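Local coordinates for RNA-binding protein RMD9, mitochondrial (PDB 7A9X) that binds a dodecameric RNA motif in the 3'-UTRs of mitochondrial mRNAs and takes part in the processing or stability of these messages, at residues Ile399-Phe404 with Pro433-Ser438; Val406-Ala411 with Asp421-Asn426; His415-Ile420 with Asn454-Asp459. All blocks are in the same frame, centred on the assembly; numbering follows the deposited sequence.

Contact 1 (Ile399-Phe404 with Pro433-Ser438). With nucleotides of chain B.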
loop_
_atom_site.group_PDB
_atom_site.type_symbol
_atom_site.label_atom_id
_atom_site.label_comp_id
_atom_site.label_asym_id
_atom_site.label_seq_id
_atom_site.Cartn_x
_atom_site.Cartn_y
_atom_site.Cartn_z
ATOM N N ILE A 399 -3.188 22.464 1.445
ATOM C CA ILE A 399 -3.284 21.314 2.335
ATOM C C ILE A 399 -4.329 20.344 1.806
ATOM O O ILE A 399 -5.436 20.742 1.418
ATOM C CB ILE A 399 -3.603 21.761 3.768
ATOM C CG1 ILE A 399 -2.496 22.677 4.295
ATOM C CG2 ILE A 399 -3.754 20.554 4.678
ATOM C CD1 ILE A 399 -2.686 23.100 5.733
ATOM N N ASP A 400 -3.971 19.068 1.764
ATOM C CA ASP A 400 -4.895 18.002 1.419
ATOM C C ASP A 400 -5.546 17.451 2.682
ATOM O O ASP A 400 -5.040 17.616 3.795
ATOM C CB ASP A 400 -4.164 16.888 0.673
ATOM C CG ASP A 400 -2.816 16.571 1.290
ATOM O OD1 ASP A 400 -1.917 17.436 1.234
ATOM O OD2 ASP A 400 -2.662 15.470 1.856
ATOM N N GLU A 401 -6.678 16.785 2.498
ATOM C CA GLU A 401 -7.417 16.273 3.645
ATOM C C GLU A 401 -6.671 15.178 4.405
ATOM O O GLU A 401 -6.710 15.175 5.643
ATOM C CB GLU A 401 -8.793 15.759 3.220
ATOM C CG GLU A 401 -9.792 15.762 4.360
ATOM C CD GLU A 401 -10.919 14.778 4.158
ATOM O OE1 GLU A 401 -10.649 13.648 3.695
ATOM O OE2 GLU A 401 -12.075 15.140 4.464
ATOM N N PRO A 402 -6.007 14.223 3.737
ATOM C CA PRO A 402 -5.281 13.196 4.504
ATOM C C PRO A 402 -4.229 13.764 5.443
ATOM O O PRO A 402 -3.950 13.150 6.480
ATOM C CB PRO A 402 -4.653 12.324 3.409
ATOM C CG PRO A 402 -5.584 12.454 2.268
ATOM C CD PRO A 402 -6.025 13.891 2.298
ATOM N N PHE A 403 -3.647 14.921 5.116
ATOM C CA PHE A 403 -2.687 15.557 6.013
ATOM C C PHE A 403 -3.288 15.768 7.399
ATOM O O PHE A 403 -2.685 15.397 8.413
ATOM C CB PHE A 403 -2.217 16.885 5.419
ATOM C CG PHE A 403 -1.318 17.679 6.331
ATOM C CD1 PHE A 403 0.027 17.362 6.451
ATOM C CD2 PHE A 403 -1.816 18.751 7.060
ATOM C CE1 PHE A 403 0.857 18.090 7.284
ATOM C CE2 PHE A 403 -0.992 19.484 7.894
ATOM C CZ PHE A 403 0.346 19.155 8.008
ATOM N N PHE A 404 -4.483 16.357 7.462
ATOM C CA PHE A 404 -5.148 16.561 8.742
ATOM C C PHE A 404 -5.835 15.300 9.256
ATOM O O PHE A 404 -5.998 15.154 10.472
ATOM C CB PHE A 404 -6.159 17.705 8.636
ATOM C CG PHE A 404 -5.549 19.072 8.799
ATOM C CD1 PHE A 404 -4.922 19.428 9.987
ATOM C CD2 PHE A 404 -5.613 20.007 7.776
ATOM C CE1 PHE A 404 -4.363 20.687 10.149
ATOM C CE2 PHE A 404 -5.057 21.269 7.930
ATOM C CZ PHE A 404 -4.430 21.608 9.119
ATOM N N PRO A 433 -10.840 20.250 0.320
ATOM C CA PRO A 433 -11.828 19.353 -0.295
ATOM C C PRO A 433 -12.126 18.175 0.617
ATOM O O PRO A 433 -11.243 17.353 0.884
ATOM C CB PRO A 433 -11.146 18.913 -1.597
ATOM C CG PRO A 433 -10.139 19.988 -1.882
ATOM C CD PRO A 433 -9.664 20.462 -0.540
ATOM N N ARG A 434 -13.359 18.086 1.105
ATOM C CA ARG A 434 -13.689 17.131 2.153
ATOM C C ARG A 434 -14.078 15.778 1.572
ATOM O O ARG A 434 -14.732 15.695 0.529
ATOM C CB ARG A 434 -14.827 17.675 3.019
ATOM C CG ARG A 434 -14.526 19.020 3.665
ATOM C CD ARG A 434 -13.355 18.919 4.633
ATOM N NE ARG A 434 -13.622 17.973 5.712
ATOM C CZ ARG A 434 -14.257 18.284 6.839
ATOM N NH1 ARG A 434 -14.460 17.358 7.767
ATOM N NH2 ARG A 434 -14.693 19.521 7.038
ATOM N N THR A 435 -13.654 14.716 2.250
ATOM C CA THR A 435 -14.107 13.355 1.997
ATOM C C THR A 435 -14.802 12.826 3.246
ATOM O O THR A 435 -14.833 13.482 4.291
ATOM C CB THR A 435 -12.946 12.431 1.611
ATOM O OG1 THR A 435 -12.189 12.100 2.782
ATOM C CG2 THR A 435 -12.040 13.098 0.595
ATOM N N ILE A 436 -15.359 11.618 3.135
ATOM C CA ILE A 436 -16.005 10.996 4.283
ATOM C C ILE A 436 -15.017 10.528 5.339
ATOM O O ILE A 436 -15.433 10.208 6.457
ATOM C CB ILE A 436 -16.879 9.806 3.840
ATOM C CG1 ILE A 436 -16.012 8.683 3.270
ATOM C CG2 ILE A 436 -17.910 10.255 2.816
ATOM C CD1 ILE A 436 -16.804 7.451 2.872
ATOM N N ILE A 437 -13.721 10.480 5.015
ATOM C CA ILE A 437 -12.727 10.010 5.977
ATOM C C ILE A 437 -12.681 10.926 7.195
ATOM O O ILE A 437 -12.658 10.457 8.339
ATOM C CB ILE A 437 -11.342 9.899 5.315
ATOM C CG1 ILE A 437 -11.426 9.135 3.991
ATOM C CG2 ILE A 437 -10.351 9.238 6.267
ATOM C CD1 ILE A 437 -11.877 7.706 4.126
ATOM N N SER A 438 -12.660 12.243 6.969
ATOM C CA SER A 438 -12.584 13.192 8.075
ATOM C C SER A 438 -13.776 13.044 9.011
ATOM O O SER A 438 -13.616 12.976 10.236
ATOM C CB SER A 438 -12.503 14.618 7.532
ATOM O OG SER A 438 -13.626 14.908 6.713
ATOM P P U B 10 -3.436 3.605 5.645
ATOM O OP1 U B 10 -3.000 2.817 6.827
ATOM O OP2 U B 10 -4.488 3.053 4.751
ATOM O "O5'" U B 10 -3.918 5.034 6.163
ATOM C "C5'" U B 10 -3.239 5.705 7.216
ATOM C "C4'" U B 10 -3.982 6.950 7.630
ATOM O "O4'" U B 10 -4.138 7.811 6.476
ATOM C "C3'" U B 10 -5.399 6.728 8.142
ATOM O "O3'" U B 10 -5.428 6.438 9.530
ATOM C "C2'" U B 10 -6.113 8.030 7.789
ATOM O "O2'" U B 10 -5.902 9.013 8.791
ATOM C "C1'" U B 10 -5.388 8.462 6.512
ATOM N N1 U B 10 -6.133 8.120 5.278
ATOM C C2 U B 10 -6.897 9.114 4.697
ATOM O O2 U B 10 -6.984 10.238 5.160
ATOM N N3 U B 10 -7.555 8.743 3.551
ATOM C C4 U B 10 -7.523 7.505 2.942
ATOM O O4 U B 10 -8.172 7.324 1.911
ATOM C C5 U B 10 -6.709 6.531 3.602
ATOM C C6 U B 10 -6.056 6.865 4.718
ATOM P P U B 11 -5.947 5.011 10.057
ATOM O OP1 U B 11 -5.555 4.874 11.485
ATOM O OP2 U B 11 -5.514 3.977 9.083
ATOM O "O5'" U B 11 -7.535 5.128 9.982
ATOM C "C5'" U B 11 -8.246 6.008 10.837
ATOM C "C4'" U B 11 -9.706 6.070 10.471
ATOM O "O4'" U B 11 -9.865 6.718 9.181
ATOM C "C3'" U B 11 -10.409 4.734 10.296
ATOM O "O3'" U B 11 -10.787 4.137 11.523
ATOM C "C2'" U B 11 -11.585 5.096 9.401
ATOM O "O2'" U B 11 -12.613 5.729 10.147
ATOM C "C1'" U B 11 -10.948 6.139 8.483
ATOM N N1 U B 11 -10.431 5.536 7.235
ATOM C C2 U B 11 -11.340 5.183 6.254
ATOM O O2 U B 11 -12.544 5.346 6.367
ATOM N N3 U B 11 -10.783 4.634 5.126
ATOM C C4 U B 11 -9.443 4.406 4.890
ATOM O O4 U B 11 -9.092 3.898 3.824
ATOM C C5 U B 11 -8.570 4.796 5.952
ATOM C C6 U B 11 -9.083 5.334 7.061
#
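Glu401, in the first turn of helix 401-410, joins this helix to the start of helix 436-445 through a polar, partly buried contact in the pentatricopeptide-repeat (PPR) array, next to the bound RNA. It illustrates how one acidic side chain can tie together the leading ends of two helices in an alpha-solenoid. CG of Glu401 stands anti to the backbone N (chi1 -156°), and the extended chain carries the carboxylate into the turn Arg434-Ser438. OE2 is the busier oxygen. It accepts from Thr435 N at 2.8 Å in a nearly straight bond (169°), the donor standing well above the carboxylate plane. Ser438 OG also lies 2.7 Å from Glu401 OE2, although its proton could go to Thr435 O instead. Arg434 NE adds a weak salt bridge to Glu401 OE2 at 3.5 Å. The guanidinium is held more firmly by Ser438: NE and NH1 both reach OG, side-on and in the guanidinium plane, with Arg434 NH1 to Ser438 OG at 2.8 Å. Arg434 thus probably orients the serine hydroxyl that meets Glu401. The other carboxylate oxygen, OE1, takes a hydrogen bond from Thr435 OG1, modelled so short that its exact length is doubtful, and another from Asn405. Thr435 is also the N-cap of its helix, its OG1 accepting from Ile437 N at 3.2 Å. Both helix starts also border the RNA: Pro402 CA lies 3.5 Å from O2 of U10 of chain B, and Ile437 CD1 sits 3.3 Å from O2 of U11 of chain B.

Contact 2 (Val406-Ala411 with Asp421-Asn426). With nucleotides of chain B.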
loop_
_atom_site.group_PDB
_atom_site.type_symbol
_atom_site.label_atom_id
_atom_site.label_comp_id
_atom_site.label_asym_id
_atom_site.label_seq_id
_atom_site.Cartn_x
_atom_site.Cartn_y
_atom_site.Cartn_z
ATOM N N VAL A 406 -4.620 12.137 9.083
ATOM C CA VAL A 406 -3.589 11.393 9.805
ATOM C C VAL A 406 -3.270 12.076 11.129
ATOM O O VAL A 406 -3.173 11.422 12.175
ATOM C CB VAL A 406 -2.327 11.242 8.936
ATOM C CG1 VAL A 406 -1.224 10.565 9.727
ATOM C CG2 VAL A 406 -2.638 10.461 7.675
ATOM N N MET A 407 -3.101 13.399 11.100
ATOM C CA MET A 407 -2.808 14.145 12.320
ATOM C C MET A 407 -3.883 13.923 13.376
ATOM O O MET A 407 -3.572 13.631 14.536
ATOM C CB MET A 407 -2.672 15.634 11.994
ATOM C CG MET A 407 -2.173 16.492 13.143
ATOM S SD MET A 407 -2.296 18.256 12.790
ATOM C CE MET A 407 -1.399 18.373 11.247
ATOM N N LEU A 408 -5.156 14.044 12.987
ATOM C CA LEU A 408 -6.249 13.881 13.941
ATOM C C LEU A 408 -6.327 12.451 14.462
ATOM O O LEU A 408 -6.567 12.235 15.656
ATOM C CB LEU A 408 -7.571 14.287 13.292
ATOM C CG LEU A 408 -8.820 14.152 14.163
ATOM C CD1 LEU A 408 -8.686 14.986 15.428
ATOM C CD2 LEU A 408 -10.057 14.555 13.385
ATOM N N THR A 409 -6.139 11.463 13.584
ATOM C CA THR A 409 -6.194 10.067 14.009
ATOM C C THR A 409 -5.155 9.780 15.085
ATOM O O THR A 409 -5.481 9.282 16.170
ATOM C CB THR A 409 -5.975 9.142 12.809
ATOM O OG1 THR A 409 -6.939 9.428 11.787
ATOM C CG2 THR A 409 -6.097 7.688 13.233
ATOM N N ARG A 410 -3.893 10.098 14.800
ATOM C CA ARG A 410 -2.812 9.821 15.736
ATOM C C ARG A 410 -2.872 10.697 16.983
ATOM O O ARG A 410 -2.300 10.321 18.010
ATOM C CB ARG A 410 -1.466 9.998 15.034
ATOM C CG ARG A 410 -1.311 9.163 13.769
ATOM C CD ARG A 410 -1.245 7.672 14.082
ATOM N NE ARG A 410 -1.069 6.866 12.877
ATOM C CZ ARG A 410 -2.026 6.127 12.322
ATOM N NH1 ARG A 410 -1.774 5.429 11.223
ATOM N NH2 ARG A 410 -3.232 6.078 12.870
ATOM N N ALA A 411 -3.555 11.845 16.924
ATOM C CA ALA A 411 -3.631 12.727 18.085
ATOM C C ALA A 411 -4.525 12.180 19.191
ATOM O O ALA A 411 -4.605 12.800 20.257
ATOM C CB ALA A 411 -4.125 14.113 17.668
ATOM N N ASP A 421 -11.187 19.992 18.093
ATOM C CA ASP A 421 -11.786 21.210 17.566
ATOM C C ASP A 421 -10.798 22.017 16.737
ATOM O O ASP A 421 -11.214 22.744 15.828
ATOM C CB ASP A 421 -12.336 22.062 18.714
ATOM C CG ASP A 421 -13.369 21.328 19.546
ATOM O OD1 ASP A 421 -14.096 20.484 18.986
ATOM O OD2 ASP A 421 -13.446 21.585 20.763
ATOM N N PHE A 422 -9.501 21.903 17.028
ATOM C CA PHE A 422 -8.499 22.608 16.240
ATOM C C PHE A 422 -8.424 22.047 14.824
ATOM O O PHE A 422 -8.408 22.806 13.847
ATOM C CB PHE A 422 -7.141 22.530 16.939
ATOM C CG PHE A 422 -6.009 23.130 16.151
ATOM C CD1 PHE A 422 -5.847 24.506 16.073
ATOM C CD2 PHE A 422 -5.098 22.316 15.496
ATOM C CE1 PHE A 422 -4.800 25.061 15.348
ATOM C CE2 PHE A 422 -4.048 22.859 14.772
ATOM C CZ PHE A 422 -3.897 24.232 14.696
ATOM N N ILE A 423 -8.392 20.718 14.690
ATOM C CA ILE A 423 -8.324 20.109 13.366
ATOM C C ILE A 423 -9.626 20.329 12.607
ATOM O O ILE A 423 -9.616 20.641 11.410
ATOM C CB ILE A 423 -7.990 18.609 13.476
ATOM C CG1 ILE A 423 -6.644 18.409 14.169
ATOM C CG2 ILE A 423 -7.964 17.966 12.092
ATOM C CD1 ILE A 423 -5.527 19.167 13.517
ATOM N N ASP A 424 -10.763 20.158 13.286
ATOM C CA ASP A 424 -12.056 20.373 12.644
ATOM C C ASP A 424 -12.165 21.790 12.099
ATOM O O ASP A 424 -12.668 22.003 10.990
ATOM C CB ASP A 424 -13.181 20.088 13.641
ATOM C CG ASP A 424 -14.511 19.822 12.966
ATOM O OD1 ASP A 424 -14.580 19.913 11.722
ATOM O OD2 ASP A 424 -15.489 19.513 13.682
ATOM N N LYS A 425 -11.678 22.769 12.863
ATOM C CA LYS A 425 -11.686 24.155 12.413
ATOM C C LYS A 425 -10.767 24.367 11.216
ATOM O O LYS A 425 -11.086 25.164 10.326
ATOM C CB LYS A 425 -11.287 25.065 13.575
ATOM C CG LYS A 425 -10.936 26.492 13.198
ATOM C CD LYS A 425 -10.429 27.247 14.418
ATOM C CE LYS A 425 -9.888 28.621 14.054
ATOM N NZ LYS A 425 -9.279 29.297 15.233
ATOM N N ASN A 426 -9.637 23.658 11.165
ATOM C CA ASN A 426 -8.670 23.880 10.096
ATOM C C ASN A 426 -9.133 23.325 8.755
ATOM O O ASN A 426 -8.626 23.761 7.716
ATOM C CB ASN A 426 -7.318 23.277 10.479
ATOM C CG ASN A 426 -6.581 24.113 11.509
ATOM O OD1 ASN A 426 -7.193 24.849 12.283
ATOM N ND2 ASN A 426 -5.256 24.011 11.517
ATOM P P U B 10 -3.436 3.605 5.645
ATOM O OP1 U B 10 -3.000 2.817 6.827
ATOM O OP2 U B 10 -4.488 3.053 4.751
ATOM O "O5'" U B 10 -3.918 5.034 6.163
ATOM C "C5'" U B 10 -3.239 5.705 7.216
ATOM C "C4'" U B 10 -3.982 6.950 7.630
ATOM O "O4'" U B 10 -4.138 7.811 6.476
ATOM C "C3'" U B 10 -5.399 6.728 8.142
ATOM O "O3'" U B 10 -5.428 6.438 9.530
ATOM C "C2'" U B 10 -6.113 8.030 7.789
ATOM O "O2'" U B 10 -5.902 9.013 8.791
ATOM C "C1'" U B 10 -5.388 8.462 6.512
ATOM N N1 U B 10 -6.133 8.120 5.278
ATOM C C2 U B 10 -6.897 9.114 4.697
ATOM O O2 U B 10 -6.984 10.238 5.160
ATOM N N3 U B 10 -7.555 8.743 3.551
ATOM C C4 U B 10 -7.523 7.505 2.942
ATOM O O4 U B 10 -8.172 7.324 1.911
ATOM C C5 U B 10 -6.709 6.531 3.602
ATOM C C6 U B 10 -6.056 6.865 4.718
ATOM P P U B 11 -5.947 5.011 10.057
ATOM O OP1 U B 11 -5.555 4.874 11.485
ATOM O OP2 U B 11 -5.514 3.977 9.083
ATOM O "O5'" U B 11 -7.535 5.128 9.982
ATOM C "C5'" U B 11 -8.246 6.008 10.837
ATOM C "C4'" U B 11 -9.706 6.070 10.471
ATOM O "O4'" U B 11 -9.865 6.718 9.181
ATOM C "C3'" U B 11 -10.409 4.734 10.296
ATOM O "O3'" U B 11 -10.787 4.137 11.523
ATOM C "C2'" U B 11 -11.585 5.096 9.401
ATOM O "O2'" U B 11 -12.613 5.729 10.147
ATOM C "C1'" U B 11 -10.948 6.139 8.483
ATOM N N1 U B 11 -10.431 5.536 7.235
ATOM C C2 U B 11 -11.340 5.183 6.254
ATOM O O2 U B 11 -12.544 5.346 6.367
ATOM N N3 U B 11 -10.783 4.634 5.126
ATOM C C4 U B 11 -9.443 4.406 4.890
ATOM O O4 U B 11 -9.092 3.898 3.824
ATOM C C5 U B 11 -8.570 4.796 5.952
ATOM C C6 U B 11 -9.083 5.334 7.061
#
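Met407 and Leu408 meet Ile423 in a buried, wholly apolar contact between the two helices of one PPR hairpin, and the isoleucine touches its two partners mainly with different branches. CG2 of Ile423, anti to the backbone N, lies 3.9 Å from Leu408 CB. The other branch, CG1, is anti to the carbonyl carbon (chi1 -60°) and carries CD1 to 3.4 Å from Met407 SD. In the methionine, chi1 and chi2, both near 180°, carry the sulfur straight out to the methyl, and the bend at chi3 (-54°) turns only CE. Leu408 and Ile423 run past each other in opposite directions, with Leu408 CD1 4.2 Å from Ile423 CB. Val406 and Arg410 instead reach the RNA. Arg410 NH2 donates to OP1 of U11 of chain B at 3.0 Å (165°), the phosphate oxygen lying in the guanidinium plane, while Thr369 accepts from NE and steadies the arginine. Val406 CG2 touches the ribose O4' of U10 of chain B at 3.3 Å. Around this core, Met407 leans on Phe368 of helix 357-374 and on Leu386 and Ile390 of helix 379-396, whereas Leu408 packs against Leu442 and Ser445 of helix 436-445.

Contact 3 (His415-Ile420 with Asn454-Asp459)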
loop_
_atom_site.group_PDB
_atom_site.type_symbol
_atom_site.label_atom_id
_atom_site.label_comp_id
_atom_site.label_asym_id
_atom_site.label_seq_id
_atom_site.Cartn_x
_atom_site.Cartn_y
_atom_site.Cartn_z
ATOM N N HIS A 415 -5.667 12.532 24.072
ATOM C CA HIS A 415 -6.939 12.456 24.796
ATOM C C HIS A 415 -7.410 13.839 25.248
ATOM O O HIS A 415 -7.771 14.046 26.408
ATOM C CB HIS A 415 -6.839 11.505 25.995
ATOM C CG HIS A 415 -6.527 10.088 25.628
ATOM N ND1 HIS A 415 -7.412 9.283 24.940
ATOM C CD2 HIS A 415 -5.436 9.324 25.872
ATOM C CE1 HIS A 415 -6.873 8.089 24.767
ATOM N NE2 HIS A 415 -5.676 8.087 25.323
ATOM N N GLU A 416 -7.405 14.796 24.322
ATOM C CA GLU A 416 -7.846 16.152 24.622
ATOM C C GLU A 416 -8.779 16.651 23.527
ATOM O O GLU A 416 -8.591 16.342 22.347
ATOM C CB GLU A 416 -6.656 17.112 24.791
ATOM C CG GLU A 416 -5.822 17.339 23.541
ATOM C CD GLU A 416 -4.758 18.402 23.745
ATOM O OE1 GLU A 416 -4.487 18.756 24.912
ATOM O OE2 GLU A 416 -4.196 18.888 22.741
ATOM N N ARG A 417 -9.788 17.424 23.932
ATOM C CA ARG A 417 -10.808 17.893 23.001
ATOM C C ARG A 417 -10.334 19.086 22.182
ATOM O O ARG A 417 -10.807 19.286 21.057
ATOM C CB ARG A 417 -12.082 18.255 23.770
ATOM C CG ARG A 417 -13.261 18.662 22.902
ATOM C CD ARG A 417 -14.464 19.021 23.757
ATOM N NE ARG A 417 -15.665 19.257 22.961
ATOM C CZ ARG A 417 -16.083 20.458 22.574
ATOM N NH1 ARG A 417 -15.398 21.541 22.910
ATOM N NH2 ARG A 417 -17.191 20.576 21.854
ATOM N N SER A 418 -9.407 19.877 22.727
ATOM C CA SER A 418 -8.941 21.074 22.034
ATOM C C SER A 418 -8.322 20.733 20.685
ATOM O O SER A 418 -8.520 21.457 19.704
ATOM C CB SER A 418 -7.929 21.818 22.903
ATOM O OG SER A 418 -6.759 21.036 23.078
ATOM N N ILE A 419 -7.561 19.637 20.615
ATOM C CA ILE A 419 -6.929 19.270 19.355
ATOM C C ILE A 419 -7.957 18.765 18.350
ATOM O O ILE A 419 -7.744 18.875 17.135
ATOM C CB ILE A 419 -5.814 18.233 19.601
ATOM C CG1 ILE A 419 -4.858 18.185 18.407
ATOM C CG2 ILE A 419 -6.396 16.854 19.895
ATOM C CD1 ILE A 419 -4.110 19.479 18.182
ATOM N N ILE A 420 -9.084 18.232 18.824
ATOM C CA ILE A 420 -10.140 17.796 17.916
ATOM C C ILE A 420 -10.815 19.002 17.276
ATOM O O ILE A 420 -11.007 19.054 16.053
ATOM C CB ILE A 420 -11.155 16.911 18.663
ATOM C CG1 ILE A 420 -10.442 15.740 19.339
ATOM C CG2 ILE A 420 -12.234 16.409 17.715
ATOM C CD1 ILE A 420 -11.366 14.850 20.151
ATOM N N ASN A 454 -23.624 12.806 24.717
ATOM C CA ASN A 454 -24.333 12.055 23.687
ATOM C C ASN A 454 -24.891 12.960 22.596
ATOM O O ASN A 454 -25.199 12.473 21.503
ATOM C CB ASN A 454 -25.458 11.232 24.317
ATOM C CG ASN A 454 -24.937 10.057 25.124
ATOM O OD1 ASN A 454 -23.770 10.026 25.516
ATOM N ND2 ASN A 454 -25.802 9.079 25.372
ATOM N N GLU A 455 -25.025 14.260 22.867
ATOM C CA GLU A 455 -25.477 15.193 21.842
ATOM C C GLU A 455 -24.412 15.384 20.770
ATOM O O GLU A 455 -24.711 15.345 19.571
ATOM C CB GLU A 455 -25.842 16.534 22.478
ATOM C CG GLU A 455 -26.697 16.415 23.723
ATOM C CD GLU A 455 -26.964 17.757 24.371
ATOM O OE1 GLU A 455 -26.785 18.790 23.692
ATOM O OE2 GLU A 455 -27.348 17.781 25.559
ATOM N N GLU A 456 -23.159 15.595 21.184
ATOM C CA GLU A 456 -22.084 15.765 20.214
ATOM C C GLU A 456 -21.829 14.483 19.432
ATOM O O GLU A 456 -21.496 14.540 18.243
ATOM C CB GLU A 456 -20.806 16.224 20.914
ATOM C CG GLU A 456 -19.678 16.569 19.961
ATOM C CD GLU A 456 -18.442 17.068 20.679
ATOM O OE1 GLU A 456 -17.367 17.125 20.045
ATOM O OE2 GLU A 456 -18.547 17.401 21.879
ATOM N N ILE A 457 -21.983 13.325 20.079
ATOM C CA ILE A 457 -21.835 12.055 19.375
ATOM C C ILE A 457 -22.896 11.926 18.291
ATOM O O ILE A 457 -22.613 11.474 17.173
ATOM C CB ILE A 457 -21.894 10.883 20.373
ATOM C CG1 ILE A 457 -20.773 11.012 21.408
ATOM C CG2 ILE A 457 -21.793 9.554 19.645
ATOM C CD1 ILE A 457 -20.714 9.865 22.391
ATOM N N LEU A 458 -24.130 12.330 18.599
ATOM C CA LEU A 458 -25.186 12.328 17.593
ATOM C C LEU A 458 -24.891 13.320 16.475
ATOM O O LEU A 458 -25.101 13.012 15.297
ATOM C CB LEU A 458 -26.533 12.644 18.245
ATOM C CG LEU A 458 -27.263 11.494 18.939
ATOM C CD1 LEU A 458 -28.425 12.024 19.764
ATOM C CD2 LEU A 458 -27.750 10.487 17.910
ATOM N N ASP A 459 -24.399 14.511 16.824
ATOM C CA ASP A 459 -24.147 15.537 15.816
ATOM C C ASP A 459 -23.088 15.083 14.819
ATOM O O ASP A 459 -23.258 15.232 13.603
ATOM C CB ASP A 459 -23.727 16.845 16.489
ATOM C CG ASP A 459 -24.833 17.446 17.332
ATOM O OD1 ASP A 459 -26.017 17.302 16.958
ATOM O OD2 ASP A 459 -24.518 18.060 18.373
#
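In the PPR solenoid, Arg417 at the start of helix 417-429 (PPR7) reaches across to Glu456 in the first turn of helix 454-470 (PPR8). The contact lies at the protein surface, with its nearest atom about 13 Å from the bound RNA. The backbones are well separated, the nearest CA atoms, those of Arg417 and Glu456, being 11.8 Å apart, and two long side chains approaching from opposite directions span the gap. Each leaves with CG anti to its own backbone N; Arg417 is extended as far as NE and Glu456 beyond CG, which gives the pair its reach. What forms is a weak salt bridge: Arg417 NH2 stands 3.5 Å from Glu456 OE2, with the donor angle at 155°. Arg417 NE is nearly as close to the same OE2, at 3.6 Å, so the carboxylate faces the NE/NH2 edge of the guanidinium. The two flat groups are almost perpendicular, 88° apart, so this is not the coplanar bidentate pairing. Both ends have further polar partners: Arg417 NH1 forms a salt bridge with Asp421 in its own helix, and Glu456 OE1 one with Arg460, while Thr452 gives OE2 a weak hydrogen bond. The long distance and the shared partners suggest that this pair contributes mainly a long-range charge attraction, as one link in a surface network of charges.

Overall arrangement
Along the chain the first segments of the three contacts come in order, 399-404, 406-411 and 415-420, followed by the partners 421-426, 433-438 and 454-459. Contact 2 therefore falls within the span that contact 1 bridges, while contact 3 interleaves with both. Contacts 1 and 2 share helix 401-410, have centres 10 Å apart and touch where Phe404 packs on Ile423. Contacts 2 and 3 share helix 417-429, with centres 12 Å apart and Leu408 meeting Ile420; contacts 1 and 3, 18 Å apart, do not touch. Contacts 1 and 2 border the RNA, whereas contact 3 is a surface contact away from it. Contacts 1 and 3 join PPR7 to PPR8, and contact 2 holds the two PPR7 helices together.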